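Local structure of beta-1,4-mannanase (4OOU) at residues Gln248-Phe252 with Gly253-His257; Val296-Ala300 with Tyr301-Asp305; Ile225-Ala228 with Ile229-Asp233; Phe44-Arg47 with Ser48-Ser51; Cys349-Tyr353 with Ser354-Tyr358. The protein hydrolyses the beta-1,4-mannosidic linkages inside mannan, galactomannan and glucomannan chains as a secreted, monomeric TIM-barrel glycosidase of family 5. All coordinates share one frame; numbering follows the deposited sequence.

Contact 1: Gln248-Phe252 with Gly253-His257; sequences QTDSF and GYRNH
Tyr254 packs against Thr249 and Phe252 where the loop between strand 238-241 and helix 260-267 of the TIM barrel folds back on itself, a hairpin-like excursion with nearly antiparallel arms. The tight part lies round the Tyr254 ring. Tyr254 CG lies beside the backbone N (chi1 -51°), which places the ring against both partners. Thr249 CG2 meets the ring edge in its plane, 3.4 Å from Tyr254 CD2, while Phe252 covers one face with its CB, which stands 3.6 Å from the centroid of the Tyr254 ring in a CH-pi contact. The two aromatic rings meet obliquely, their planes 42° apart, the Phe252 ring leading outward to the exposed loop end. Tyr254 N donates to Ser251 O over 2.7 Å, and Thr249 OG1, also bonded to Tyr301 O, receives Ser251 N in an ST turn. The Tyr254 phenol is bound to Asn291, and its side chain lies about 6 Å from that of the substrate-binding Gln204. A leucine in place of Tyr254 would probably leave Phe252 CB without its aromatic face and Asn291 without the hydroxyl. The more open flank is polar: Asp250 forms a salt bridge with Arg255 and, through its other oxygen, with Lys259. Asp250 OD1 is gripped from opposite faces of the carboxylate plane, by Arg255 NH1 at 3.0 Å and by Asn256 N at 3.1 Å, the latter almost perfectly straight at 179°.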
# COMPACT_ATOMS: atom_id res chain seq x y z
N GLN A 248 11.47 3.72 -7.29
CA GLN A 248 11.80 3.41 -5.90
C GLN A 248 13.15 2.71 -5.73
O GLN A 248 13.42 2.03 -4.73
CB GLN A 248 10.64 2.65 -5.20
CG GLN A 248 9.58 3.60 -4.62
CD GLN A 248 8.56 2.90 -3.75
OE1 GLN A 248 8.88 1.96 -3.03
NE2 GLN A 248 7.32 3.37 -3.81
N THR A 249 14.03 2.94 -6.70
CA THR A 249 15.43 2.56 -6.56
C THR A 249 16.33 3.64 -7.15
O THR A 249 15.99 4.25 -8.18
CB THR A 249 15.68 1.23 -7.26
OG1 THR A 249 17.00 0.75 -6.94
CG2 THR A 249 15.48 1.39 -8.78
N ASP A 250 17.48 3.87 -6.53
CA ASP A 250 18.50 4.70 -7.19
C ASP A 250 19.39 3.88 -8.12
O ASP A 250 20.17 4.44 -8.91
CB ASP A 250 19.30 5.50 -6.17
CG ASP A 250 18.49 6.60 -5.60
OD1 ASP A 250 17.96 7.39 -6.39
OD2 ASP A 250 18.32 6.65 -4.37
N SER A 251 19.23 2.57 -8.08
CA SER A 251 19.98 1.69 -8.98
C SER A 251 19.63 1.92 -10.48
O SER A 251 18.73 2.70 -10.81
CB SER A 251 19.77 0.24 -8.56
OG SER A 251 20.31 0.03 -7.26
N PHE A 252 20.39 1.28 -11.36
CA PHE A 252 20.02 1.14 -12.79
C PHE A 252 19.78 2.43 -13.57
O PHE A 252 19.19 2.39 -14.67
CB PHE A 252 18.76 0.28 -12.93
CG PHE A 252 18.85 -1.05 -12.21
CD1 PHE A 252 19.65 -2.07 -12.72
CD2 PHE A 252 18.13 -1.28 -11.05
CE1 PHE A 252 19.72 -3.31 -12.09
CE2 PHE A 252 18.20 -2.51 -10.42
CZ PHE A 252 18.99 -3.53 -10.95
N GLY A 253 20.25 3.56 -13.01
CA GLY A 253 19.95 4.90 -13.54
C GLY A 253 18.56 5.43 -13.23
O GLY A 253 18.19 6.52 -13.65
N TYR A 254 17.79 4.67 -12.47
CA TYR A 254 16.47 5.10 -12.05
C TYR A 254 16.61 6.01 -10.84
O TYR A 254 17.72 6.22 -10.33
CB TYR A 254 15.65 3.90 -11.64
CG TYR A 254 15.59 2.78 -12.62
CD1 TYR A 254 15.68 3.01 -14.02
CD2 TYR A 254 15.37 1.48 -12.18
CE1 TYR A 254 15.59 1.97 -14.92
CE2 TYR A 254 15.26 0.44 -13.08
CZ TYR A 254 15.38 0.69 -14.45
OH TYR A 254 15.29 -0.37 -15.32
N ARG A 255 15.49 6.50 -10.34
CA ARG A 255 15.47 7.39 -9.20
C ARG A 255 14.51 6.89 -8.13
O ARG A 255 13.40 6.51 -8.44
CB ARG A 255 15.04 8.77 -9.67
CG ARG A 255 14.96 9.84 -8.59
CD ARG A 255 16.33 10.33 -8.13
NE ARG A 255 17.23 10.60 -9.26
CZ ARG A 255 18.44 10.06 -9.43
NH1 ARG A 255 18.94 9.19 -8.54
NH2 ARG A 255 19.16 10.39 -10.50
N ASN A 256 14.96 6.88 -6.88
CA ASN A 256 14.08 6.61 -5.74
C ASN A 256 13.47 7.95 -5.32
O ASN A 256 14.10 8.72 -4.60
CB ASN A 256 14.88 5.99 -4.58
CG ASN A 256 14.02 5.66 -3.36
OD1 ASN A 256 12.81 5.94 -3.29
ND2 ASN A 256 14.67 5.06 -2.36
N HIS A 257 12.24 8.21 -5.74
CA HIS A 257 11.60 9.48 -5.45
C HIS A 257 11.01 9.61 -4.07
O HIS A 257 10.52 10.68 -3.75
CB HIS A 257 10.50 9.79 -6.46
CG HIS A 257 11.02 10.31 -7.75
ND1 HIS A 257 11.32 9.49 -8.81
CD2 HIS A 257 11.30 11.57 -8.15
CE1 HIS A 257 11.76 10.22 -9.82
NE2 HIS A 257 11.77 11.49 -9.44

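Contact 2: Val296-Ala300 with Tyr301-Asp305; sequences VNRWA and YNVND
Trp299 O is gripped by two donors: Asn302 N across 2.8 Å and a water 2.9 Å away, which in turn accepts from Asn304 ND2. The water thus ties the Asn304 amide back to the backbone turn. Asn304 also brings its amide to the in-plane edge of the Trp299 indole, with ND2 3.6 Å from Trp299 CE3 and the two planes almost perpendicular at 89°. The rotation of that amide is fixed further by Asn304 OD1, which accepts from Val303 N. One residue earlier in the chain, Tyr301 N donates to Arg298 O, and the two successive i to i+3 bonds form two overlapping turns over residues 298-302. These turns belong to the long loop joining strands 277-281 and 308-313 of the TIM barrel. Arg298 CG lies over the centre of one Trp299 indole face, and bends at chi2 and chi3 carry the guanidinium back beside Val303 and Asn304. There Arg298 NH2 lies 3.1 Å from Val303 O and is hydrogen-bonded to Lys306 O, while NH1 is held by Ser28 O; NE, buried here, finds no partner. At the start of the segment Val296 CG1 touches the phenol end of Tyr301, 3.6 Å from Tyr301 CZ, and Tyr301 OH is bound to Asn291 O.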
# COMPACT_ATOMS: atom_id res chain seq x y z
N VAL A 296 15.20 -9.88 -10.74
CA VAL A 296 16.34 -9.33 -10.04
C VAL A 296 16.30 -9.66 -8.52
O VAL A 296 15.51 -10.48 -8.09
CB VAL A 296 16.34 -7.82 -10.39
CG1 VAL A 296 15.78 -6.96 -9.27
CG2 VAL A 296 17.72 -7.37 -10.83
N ASN A 297 17.20 -9.07 -7.74
CA ASN A 297 17.24 -9.20 -6.28
C ASN A 297 16.57 -8.01 -5.63
O ASN A 297 16.67 -6.92 -6.15
CB ASN A 297 18.69 -9.03 -5.81
CG ASN A 297 19.36 -10.31 -5.45
OD1 ASN A 297 18.78 -11.40 -5.53
ND2 ASN A 297 20.61 -10.20 -5.06
N ARG A 298 16.03 -8.15 -4.43
CA ARG A 298 15.71 -6.93 -3.67
C ARG A 298 16.97 -6.12 -3.37
O ARG A 298 16.94 -4.90 -3.21
CB ARG A 298 15.06 -7.23 -2.32
CG ARG A 298 16.11 -7.32 -1.23
CD ARG A 298 15.60 -6.89 0.10
NE ARG A 298 15.70 -5.48 0.28
CZ ARG A 298 15.41 -4.92 1.44
NH1 ARG A 298 15.05 -5.69 2.44
NH2 ARG A 298 15.47 -3.61 1.62
N TRP A 299 18.09 -6.81 -3.24
CA TRP A 299 19.34 -6.19 -2.82
C TRP A 299 19.84 -5.32 -3.94
O TRP A 299 20.41 -4.25 -3.71
CB TRP A 299 20.34 -7.28 -2.48
CG TRP A 299 19.77 -8.33 -1.52
CD1 TRP A 299 19.48 -9.63 -1.82
CD2 TRP A 299 19.38 -8.14 -0.16
NE1 TRP A 299 18.96 -10.26 -0.73
CE2 TRP A 299 18.90 -9.37 0.32
CE3 TRP A 299 19.41 -7.05 0.71
CZ2 TRP A 299 18.44 -9.54 1.62
CZ3 TRP A 299 18.96 -7.22 2.03
CH2 TRP A 299 18.48 -8.46 2.46
N ALA A 300 19.59 -5.78 -5.17
CA ALA A 300 19.89 -5.02 -6.37
C ALA A 300 19.32 -3.61 -6.27
O ALA A 300 19.90 -2.68 -6.81
CB ALA A 300 19.33 -5.73 -7.61
N TYR A 301 18.18 -3.43 -5.60
CA TYR A 301 17.60 -2.09 -5.58
C TYR A 301 18.34 -1.17 -4.59
O TYR A 301 18.05 0.02 -4.52
CB TYR A 301 16.09 -2.14 -5.34
CG TYR A 301 15.33 -2.78 -6.47
CD1 TYR A 301 15.36 -2.26 -7.74
CD2 TYR A 301 14.59 -3.92 -6.27
CE1 TYR A 301 14.68 -2.84 -8.79
CE2 TYR A 301 13.90 -4.51 -7.31
CZ TYR A 301 13.96 -3.97 -8.59
OH TYR A 301 13.25 -4.58 -9.62
N ASN A 302 19.34 -1.71 -3.90
CA ASN A 302 20.17 -0.96 -2.94
C ASN A 302 19.27 -0.08 -2.08
O ASN A 302 19.33 1.14 -2.13
CB ASN A 302 21.26 -0.14 -3.65
CG ASN A 302 22.27 0.48 -2.66
OD1 ASN A 302 23.01 1.42 -2.99
ND2 ASN A 302 22.31 -0.04 -1.44
N VAL A 303 18.39 -0.73 -1.33
CA VAL A 303 17.35 0.00 -0.61
C VAL A 303 17.08 -0.65 0.79
O VAL A 303 15.97 -0.61 1.34
CB VAL A 303 16.14 0.08 -1.55
CG1 VAL A 303 15.15 -1.07 -1.34
CG2 VAL A 303 15.50 1.43 -1.46
N ASN A 304 18.17 -1.14 1.37
CA ASN A 304 18.16 -2.06 2.47
C ASN A 304 17.94 -1.36 3.81
O ASN A 304 17.74 -2.04 4.80
CB ASN A 304 19.48 -2.86 2.50
CG ASN A 304 19.90 -3.43 1.13
OD1 ASN A 304 19.16 -3.44 0.12
ND2 ASN A 304 21.12 -3.91 1.10
N ASP A 305 17.98 -0.02 3.82
CA ASP A 305 17.52 0.82 4.96
C ASP A 305 16.05 0.50 5.38
O ASP A 305 15.68 0.66 6.57
CB ASP A 305 17.66 2.36 4.64
CG ASP A 305 17.32 2.71 3.17
OD1 ASP A 305 17.82 1.99 2.29
OD2 ASP A 305 16.56 3.69 2.88
O HOH W 1 22.35 -4.39 -1.53

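Contact 3: Ile225-Ala228 with Ile229-Asp233; sequences ISSA and IHNAD
Ile229 opens the second half of this helical stretch by donating its backbone N to Ile225 O, while its side chain runs back beside the preceding turn. CG1 sits next to the backbone N (chi1 -60°), a torsion that brings it to 3.4 Å from Ile225 O and sets Ile229 CD1 4.2 Å from Ile225 CG2, a loose apolar contact. His230 follows with a nearly linear bond from its N to Ser226 O, 2.9 Å long. Its ring leans over the same turn, with CD2 3.0 Å from Ser226 OG. That hydroxyl and His230 NE2 share one acceptor, Ile273 O, by which two side chains a turn apart hold the loop before strand 277-281 against the helix. Asn231 N then binds Ser227 O at 2.8 Å; the Asn231 side chain lies on the exposed flank near Ser227, whose hydroxyl is bound to Asn271. Ala232 N donates to Ala228 O in a more bent bond, and its small CB rests 3.5 Å from that same oxygen. The two alanines and Ile225 touch helix 149-167, Ala228 against Ile156 and Ala232 against Val164. At Asp233 the chain leaves helical angles, its N still bonded to Ile229 O. This is the last stretch of helix 215-232, one of the outer helices of a TIM barrel, wedged between a neighbouring helix and strand 238-241.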
# COMPACT_ATOMS: atom_id res chain seq x y z
N ILE A 225 0.88 14.02 4.91
CA ILE A 225 -0.05 13.00 5.37
C ILE A 225 0.60 11.99 6.31
O ILE A 225 0.04 11.68 7.37
CB ILE A 225 -0.75 12.32 4.20
CG1 ILE A 225 -1.68 13.32 3.51
CG2 ILE A 225 -1.60 11.15 4.70
CD1 ILE A 225 -2.19 12.84 2.16
N SER A 226 1.79 11.49 5.94
CA SER A 226 2.58 10.61 6.80
C SER A 226 2.88 11.29 8.13
O SER A 226 2.81 10.68 9.21
CB SER A 226 3.89 10.26 6.13
OG SER A 226 4.69 9.42 6.94
N SER A 227 3.23 12.57 8.05
CA SER A 227 3.63 13.24 9.24
C SER A 227 2.52 13.11 10.26
O SER A 227 2.80 12.89 11.44
CB SER A 227 3.98 14.71 9.02
OG SER A 227 4.26 15.29 10.30
N ALA A 228 1.28 13.23 9.81
CA ALA A 228 0.17 13.36 10.73
C ALA A 228 -0.28 12.00 11.27
O ALA A 228 -0.74 11.87 12.44
CB ALA A 228 -0.98 14.10 10.06
N ILE A 229 -0.13 10.98 10.43
CA ILE A 229 -0.29 9.60 10.92
C ILE A 229 0.74 9.30 12.03
O ILE A 229 0.40 8.80 13.10
CB ILE A 229 -0.08 8.58 9.79
CG1 ILE A 229 -1.11 8.80 8.66
CG2 ILE A 229 -0.18 7.17 10.37
CD1 ILE A 229 -0.89 7.98 7.41
N HIS A 230 2.01 9.59 11.75
CA HIS A 230 3.04 9.37 12.75
C HIS A 230 2.75 10.23 13.98
O HIS A 230 2.87 9.75 15.09
CB HIS A 230 4.44 9.67 12.20
CG HIS A 230 4.89 8.71 11.13
ND1 HIS A 230 4.95 7.34 11.33
CD2 HIS A 230 5.35 8.92 9.87
CE1 HIS A 230 5.40 6.76 10.23
NE2 HIS A 230 5.67 7.70 9.33
N ASN A 231 2.34 11.49 13.80
CA ASN A 231 1.98 12.36 14.95
C ASN A 231 0.98 11.65 15.88
O ASN A 231 1.10 11.69 17.10
CB ASN A 231 1.38 13.72 14.51
CG ASN A 231 2.42 14.69 13.93
OD1 ASN A 231 2.09 15.51 13.07
ND2 ASN A 231 3.66 14.59 14.35
N ALA A 232 0.00 11.00 15.29
CA ALA A 232 -1.09 10.40 16.03
C ALA A 232 -0.73 9.02 16.58
O ALA A 232 -1.15 8.67 17.68
CB ALA A 232 -2.33 10.32 15.13
N ASP A 233 -0.00 8.24 15.77
CA ASP A 233 0.47 6.88 16.11
C ASP A 233 1.94 6.72 15.78
O ASP A 233 2.31 6.55 14.62
CB ASP A 233 -0.35 5.78 15.41
CG ASP A 233 0.19 4.38 15.68
OD1 ASP A 233 0.92 4.20 16.68
OD2 ASP A 233 -0.12 3.46 14.89

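Contact 4: Phe44-Arg47 with Ser48-Ser51; sequences FAWR and SYGS
Tyr49 turns the edge of its ring onto the face of the Trp46 indole in a T-shaped pair, the planes 68° apart and the centroid of the tyrosine ring 4.8 Å from that of the six-membered ring. Tyr49 CD1 does the touching, standing over the middle of the indole 3.7 Å from Trp46 CD2. Beside it Tyr49 CB lies over the five-membered ring in a CH-pi contact, and the two atoms lie over one indole face. Trp46 CG lies between the backbone N and the carbonyl carbon (chi1 57°), which folds the indole back toward the following residues. The pair sits in the loop after strand 35-43 of the TIM barrel, where a type II turn from Ser48 to Ser51 begins two residues after Trp46. Trp46 approaches the substrate-binding residues Trp341 and Trp83 to about 4 Å between side chains, and packs edge-to-face with Trp83. A serine in place of Trp46 would probably leave the Tyr49 edge without an aromatic face and open a gap beside Trp83. The Tyr49 hydroxyl is held by Glu87 and Asn133, while Arg47 NH1 and Ser48 OG both bind Asn61 OD1.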
# COMPACT_ATOMS: atom_id res chain seq x y z
N PHE A 44 -7.29 -7.11 -2.21
CA PHE A 44 -8.70 -7.43 -2.43
C PHE A 44 -9.12 -6.96 -3.81
O PHE A 44 -9.66 -7.78 -4.60
CB PHE A 44 -9.64 -6.94 -1.33
CG PHE A 44 -9.61 -7.79 -0.06
CD1 PHE A 44 -9.20 -9.12 -0.06
CD2 PHE A 44 -10.05 -7.24 1.16
CE1 PHE A 44 -9.18 -9.88 1.11
CE2 PHE A 44 -10.05 -8.00 2.32
CZ PHE A 44 -9.61 -9.32 2.30
N ALA A 45 -8.89 -5.69 -4.16
CA ALA A 45 -8.50 -4.57 -3.29
C ALA A 45 -9.77 -3.84 -2.85
O ALA A 45 -9.70 -2.86 -2.10
CB ALA A 45 -7.60 -3.59 -4.06
N TRP A 46 -10.91 -4.29 -3.36
CA TRP A 46 -12.21 -3.79 -2.94
C TRP A 46 -13.27 -4.85 -3.23
O TRP A 46 -12.99 -5.89 -3.80
CB TRP A 46 -12.51 -2.47 -3.64
CG TRP A 46 -12.48 -2.60 -5.12
CD1 TRP A 46 -13.49 -3.07 -5.91
CD2 TRP A 46 -11.40 -2.28 -5.99
NE1 TRP A 46 -13.10 -3.05 -7.22
CE2 TRP A 46 -11.82 -2.57 -7.30
CE3 TRP A 46 -10.11 -1.76 -5.79
CZ2 TRP A 46 -10.99 -2.37 -8.43
CZ3 TRP A 46 -9.29 -1.54 -6.92
CH2 TRP A 46 -9.75 -1.85 -8.22
N ARG A 47 -14.48 -4.60 -2.79
CA ARG A 47 -15.63 -5.38 -3.22
C ARG A 47 -16.45 -4.42 -4.08
O ARG A 47 -16.69 -4.66 -5.25
CB ARG A 47 -16.36 -5.90 -1.97
CG ARG A 47 -17.81 -6.31 -2.15
CD ARG A 47 -18.01 -7.41 -3.17
NE ARG A 47 -19.27 -8.18 -3.06
CZ ARG A 47 -20.47 -7.74 -2.63
NH1 ARG A 47 -20.72 -6.48 -2.23
NH2 ARG A 47 -21.47 -8.61 -2.60
N SER A 48 -16.80 -3.30 -3.47
CA SER A 48 -17.32 -2.14 -4.15
C SER A 48 -16.34 -0.95 -4.14
O SER A 48 -15.95 -0.46 -3.06
CB SER A 48 -18.63 -1.73 -3.51
OG SER A 48 -19.54 -2.80 -3.55
N TYR A 49 -15.99 -0.47 -5.34
CA TYR A 49 -14.81 0.41 -5.55
C TYR A 49 -14.95 1.76 -4.92
O TYR A 49 -15.55 2.64 -5.49
CB TYR A 49 -14.56 0.57 -7.06
CG TYR A 49 -13.40 1.48 -7.49
CD1 TYR A 49 -12.06 1.12 -7.27
CD2 TYR A 49 -13.65 2.68 -8.17
CE1 TYR A 49 -11.01 1.95 -7.69
CE2 TYR A 49 -12.61 3.49 -8.60
CZ TYR A 49 -11.29 3.14 -8.36
OH TYR A 49 -10.27 3.99 -8.78
N GLY A 50 -14.41 1.93 -3.73
CA GLY A 50 -14.51 3.23 -3.06
C GLY A 50 -15.73 3.38 -2.18
O GLY A 50 -15.79 4.37 -1.43
N SER A 51 -16.68 2.43 -2.25
CA SER A 51 -17.84 2.36 -1.34
C SER A 51 -17.94 1.14 -0.36
O SER A 51 -19.04 0.72 0.02
CB SER A 51 -19.15 2.50 -2.12
OG SER A 51 -19.31 1.47 -3.05

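Contact 5: Cys349-Tyr353 with Ser354-Tyr358; sequences CSDTY and SNQMY
Met357 lies alongside Tyr353, one helical turn on, and brings its methyl to the edge of the phenol ring, in the ring plane, with CE 3.3 Å from Tyr353 CD1. The bend at chi3 (-94°) of Met357 turns CE back to that edge. Along the backbone, Met357 N donates to Tyr353 O. Thr352 O takes two donors from one residue: Gln356 N at 3.0 Å and Gln356 NE2 in a weak bond of 3.3 Å. Gln356 CG meanwhile packs on Asp351 CB at 3.6 Å, and Asn355 ND2 lies 3.7 Å from Thr352 CB. These contacts form the first turn of helix 353-361, which follows the last barrel strand, 337-340, of the TIM barrel; Thr352 holds the N-cap position, though its side chain makes no capping bond. Farther out, Gln356 is fixed by Thr340 through OE1 and by Gln342 O through NE2, and its side chain lies about 6 Å from that of the substrate-binding Trp341. Asp351 OD2 accepts from Ser315 N. Ser350 OG, 3.0 Å from Asp351 O, donates to that oxygen in the carbonyl plane, on a lone pair. Cys349, disulfide-bonded to Cys317, and Ser350 belong to residues 346-350, inferred to stabilise the transition state.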
# COMPACT_ATOMS: atom_id res chain seq x y z
N CYS A 349 -5.09 -7.62 -15.85
CA CYS A 349 -4.01 -8.27 -15.12
C CYS A 349 -4.45 -8.59 -13.70
O CYS A 349 -3.88 -8.10 -12.75
CB CYS A 349 -2.72 -7.41 -15.15
SG CYS A 349 -1.87 -7.42 -16.78
N SER A 350 -5.50 -9.40 -13.59
CA SER A 350 -5.95 -9.93 -12.31
C SER A 350 -6.02 -11.43 -12.34
O SER A 350 -6.59 -12.03 -13.26
CB SER A 350 -7.34 -9.42 -11.90
OG SER A 350 -7.81 -10.09 -10.73
N ASP A 351 -5.46 -12.03 -11.32
CA ASP A 351 -5.57 -13.46 -11.16
C ASP A 351 -6.95 -13.85 -10.66
O ASP A 351 -7.79 -13.03 -10.25
CB ASP A 351 -4.49 -13.99 -10.19
CG ASP A 351 -3.11 -14.02 -10.82
OD1 ASP A 351 -2.97 -14.51 -11.98
OD2 ASP A 351 -2.17 -13.57 -10.14
N THR A 352 -7.15 -15.15 -10.76
CA THR A 352 -8.29 -15.85 -10.23
C THR A 352 -8.22 -15.85 -8.71
O THR A 352 -7.14 -16.12 -8.20
CB THR A 352 -8.13 -17.26 -10.78
OG1 THR A 352 -8.81 -17.30 -12.03
CG2 THR A 352 -8.67 -18.28 -9.94
N TYR A 353 -9.30 -15.61 -7.96
CA TYR A 353 -9.18 -15.79 -6.48
C TYR A 353 -8.65 -17.18 -6.11
O TYR A 353 -8.01 -17.39 -5.09
CB TYR A 353 -10.50 -15.51 -5.73
CG TYR A 353 -11.57 -16.59 -5.82
CD1 TYR A 353 -11.44 -17.81 -5.14
CD2 TYR A 353 -12.73 -16.37 -6.53
CE1 TYR A 353 -12.42 -18.79 -5.22
CE2 TYR A 353 -13.72 -17.35 -6.63
CZ TYR A 353 -13.57 -18.56 -5.98
OH TYR A 353 -14.59 -19.50 -6.08
N SER A 354 -8.95 -18.15 -6.95
CA SER A 354 -8.53 -19.52 -6.73
C SER A 354 -7.02 -19.78 -6.78
O SER A 354 -6.44 -20.41 -5.90
CB SER A 354 -9.24 -20.45 -7.71
OG SER A 354 -10.25 -21.12 -7.03
N ASN A 355 -6.36 -19.37 -7.83
CA ASN A 355 -4.99 -19.73 -7.86
C ASN A 355 -4.18 -18.65 -7.13
O ASN A 355 -3.10 -18.91 -6.64
CB ASN A 355 -4.54 -20.19 -9.28
CG ASN A 355 -3.87 -19.12 -10.10
OD1 ASN A 355 -2.78 -19.32 -10.56
ND2 ASN A 355 -4.53 -18.03 -10.33
N GLN A 356 -4.75 -17.47 -6.92
CA GLN A 356 -4.23 -16.67 -5.80
C GLN A 356 -4.18 -17.47 -4.49
O GLN A 356 -3.20 -17.31 -3.75
CB GLN A 356 -5.02 -15.40 -5.60
CG GLN A 356 -4.69 -14.39 -6.66
CD GLN A 356 -5.45 -13.13 -6.48
OE1 GLN A 356 -5.06 -12.26 -5.69
NE2 GLN A 356 -6.55 -13.01 -7.21
N MET A 357 -5.16 -18.33 -4.21
CA MET A 357 -5.09 -19.20 -3.01
C MET A 357 -4.01 -20.27 -3.17
O MET A 357 -3.27 -20.56 -2.22
CB MET A 357 -6.43 -19.84 -2.68
CG MET A 357 -7.48 -18.89 -2.14
SD MET A 357 -8.94 -19.75 -1.49
CE MET A 357 -10.03 -19.74 -2.89
N TYR A 358 -3.91 -20.83 -4.37
CA TYR A 358 -2.88 -21.81 -4.68
C TYR A 358 -1.54 -21.17 -4.35
O TYR A 358 -0.77 -21.72 -3.57
CB TYR A 358 -2.95 -22.26 -6.15
CG TYR A 358 -2.03 -23.42 -6.56
CD1 TYR A 358 -1.83 -24.51 -5.73
CD2 TYR A 358 -1.39 -23.43 -7.80
CE1 TYR A 358 -0.99 -25.56 -6.10
CE2 TYR A 358 -0.56 -24.47 -8.20
CZ TYR A 358 -0.35 -25.53 -7.34
OH TYR A 358 0.47 -26.58 -7.73

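How the contacts relate
Contacts 1 and 2 are the pair that touch: Thr249 OG1 lies 2.7 Å from Tyr301 O and Ser251 OG 2.8 Å from Ala300 O, probable hydrogen bonds that join the loops that follow strands 238-241 and 277-281. Their centres are 11 Å apart. Contact 4 stands on the opposite side of the chain's centre from both and reaches the substrate site through Trp46, which is also about 6 Å from a bound Tris molecule, probably from the crystallisation liquor. Contact 5 approaches contact 4 to about 7 Å between nearest atoms, and both have side chains near Trp341. Contact 3, on an outer helix, lies across the centre from contact 5, about 34 Å between centres.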